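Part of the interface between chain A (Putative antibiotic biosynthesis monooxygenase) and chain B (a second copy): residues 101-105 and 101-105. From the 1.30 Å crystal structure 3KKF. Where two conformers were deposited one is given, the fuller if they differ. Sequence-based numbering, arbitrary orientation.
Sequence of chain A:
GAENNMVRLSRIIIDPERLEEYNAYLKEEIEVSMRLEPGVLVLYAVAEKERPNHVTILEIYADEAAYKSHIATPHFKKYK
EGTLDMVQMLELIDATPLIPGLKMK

Chain A (101-105) GLKMK
Chain B, residues 101-105: GLKMK

Two copies of one five-residue C-terminal tail meet across an exact two-fold axis, so every contact described for one chain recurs with the chains exchanged. Neither tail forms regular helix or strand. After A:Gly101, at phi/psi 80/3, the backbone is extended: -63/134 at A:Leu102, -117/158 at A:Lys103, -75/144 at A:Met104, and phi -84 at A:Lys105. The CA 102 to CA 105 directions lie 132° apart, and the nearest CA atoms are those of A:Lys103 and B:Met104, 6.3 Å apart, with the symmetric pair at the same distance. Together the tails bury 370 Å².

The positive phi of A:Gly101 explains its residue type: a CB there would be jammed against the preceding carbonyl oxygen. It makes no contact with the other tail. A:Leu102, chi1 t and chi2 p, points its CB away and contributes through its backbone instead, A:Leu102 O lying 3.4 Å from B:Met104 SE.

A:Met104, present as selenomethionine, is the apolar centre. Its CB points toward the partner, and with chi1 m, chi2 t and chi3 t the long, unbranched chain reaches the axis, where A:Met104 CE and B:Met104 CE pack 3.7 Å apart.

A:Lys103 combines apolar and polar contacts. Its CB points sideways, but chi1 m and chi2 m bend the chain before chi3 t and chi4 t extend it, bringing its end nearer the partner. One methylene packs on the other tail, with A:Lys103 CD 4.0 Å from B:Met104 CB, and the ammonium then donates a hydrogen bond from A:Lys103 NZ to B:Lys105 O, at 2.9 Å. This satisfies one oxygen of the terminal carboxylate. The other is farther off, A:Lys103 NZ to B:Lys105 OXT being 4.4 Å; these opposite charges are near each other but beyond salt-bridge range. A flexible amine on a long aliphatic stem suits this place, since its CD can pack against the selenomethionine CB while the amine reaches the chain end.

Water 1 joins the backbones at the axis. It donates hydrogen bonds to A:Met104 O and B:Met104 O, each 3.2 Å from its oxygen, so both of its hydrogens can be used and both carbonyls are satisfied. A:Met104 N and B:Met104 N each lie 3.1 Å from the same water oxygen.

A:Lys105, chi1 m and then t throughout, directs its CB away from the partner. Across this contact A:Lys105 takes part through its terminal carboxylate, whose O atom accepts the hydrogen bond, while its ammonium is engaged elsewhere in the structure.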

# COMPACT_ATOMS: atom_id res chain seq x y z
N GLY A 101 -7.32 9.31 5.54
CA GLY A 101 -6.57 10.58 5.38
C GLY A 101 -5.14 10.63 5.94
O GLY A 101 -4.50 11.71 5.90
N LEU A 102 -4.62 9.52 6.47
CA LEU A 102 -3.23 9.48 6.92
C LEU A 102 -2.35 9.70 5.66
O LEU A 102 -2.60 9.09 4.61
CB LEU A 102 -2.91 8.13 7.56
CG LEU A 102 -1.50 8.04 8.19
CD1 LEU A 102 -1.41 8.92 9.45
CD2 LEU A 102 -1.12 6.59 8.48
N LYS A 103 -1.35 10.58 5.79
CA LYS A 103 -0.44 10.90 4.68
C LYS A 103 1.00 10.51 5.03
O LYS A 103 1.36 10.38 6.19
CB LYS A 103 -0.50 12.41 4.33
CG LYS A 103 -1.90 12.96 3.99
CD LYS A 103 -2.55 12.29 2.78
CE LYS A 103 -3.99 12.86 2.55
NZ LYS A 103 -4.75 12.17 1.43
N MSE A 104 1.79 10.31 3.98
CA MSE A 104 3.17 9.99 4.12
C MSE A 104 3.92 11.27 4.52
O MSE A 104 3.57 12.39 4.05
CB MSE A 104 3.70 9.52 2.77
CG MSE A 104 2.97 8.29 2.15
SE MSE A 104 3.58 7.94 0.39
CE MSE A 104 2.63 6.29 0.04
N LYS A 105 4.94 11.14 5.35
CA LYS A 105 5.81 12.25 5.70
C LYS A 105 6.86 12.34 4.58
O LYS A 105 7.03 11.37 3.76
CB LYS A 105 6.56 12.00 6.98
CG LYS A 105 5.74 11.71 8.16
CD LYS A 105 6.62 11.45 9.38
CE LYS A 105 5.82 10.85 10.53
NZ LYS A 105 6.67 10.54 11.72
OXT LYS A 105 7.62 13.32 4.51
N GLY B 101 9.80 7.93 -3.48
CA GLY B 101 9.42 9.28 -3.02
C GLY B 101 8.09 9.85 -3.49
O GLY B 101 7.77 11.02 -3.18
N LEU B 102 7.30 9.09 -4.25
CA LEU B 102 5.97 9.53 -4.65
C LEU B 102 5.14 9.69 -3.34
O LEU B 102 5.18 8.82 -2.47
CB LEU B 102 5.30 8.51 -5.58
CG LEU B 102 3.95 8.97 -6.16
CD1 LEU B 102 4.15 10.11 -7.18
CD2 LEU B 102 3.19 7.79 -6.76
N LYS B 103 4.43 10.83 -3.24
CA LYS B 103 3.60 11.12 -2.05
C LYS B 103 2.13 11.23 -2.43
O LYS B 103 1.78 11.49 -3.58
CB LYS B 103 4.07 12.43 -1.37
CG LYS B 103 5.55 12.48 -0.95
CD LYS B 103 5.96 11.39 0.04
CE LYS B 103 7.49 11.47 0.36
NZ LYS B 103 7.99 10.36 1.26
N MSE B 104 1.28 11.03 -1.44
CA MSE B 104 -0.13 11.15 -1.60
C MSE B 104 -0.48 12.64 -1.67
O MSE B 104 0.15 13.47 -0.96
CB MSE B 104 -0.81 10.55 -0.38
CG MSE B 104 -0.48 9.05 -0.08
SE MSE B 104 -1.22 8.49 1.57
CE MSE B 104 -0.78 6.61 1.50
N LYS B 105 -1.47 12.99 -2.48
CA LYS B 105 -1.98 14.35 -2.53
C LYS B 105 -3.01 14.47 -1.38
O LYS B 105 -3.47 13.42 -0.80
CB LYS B 105 -2.73 14.63 -3.80
CG LYS B 105 -1.99 14.40 -5.04
CD LYS B 105 -2.86 14.68 -6.26
CE LYS B 105 -2.22 14.17 -7.54
NZ LYS B 105 -3.08 14.39 -8.75
OXT LYS B 105 -3.46 15.58 -1.06
O HOH W 1 1.75 12.15 1.45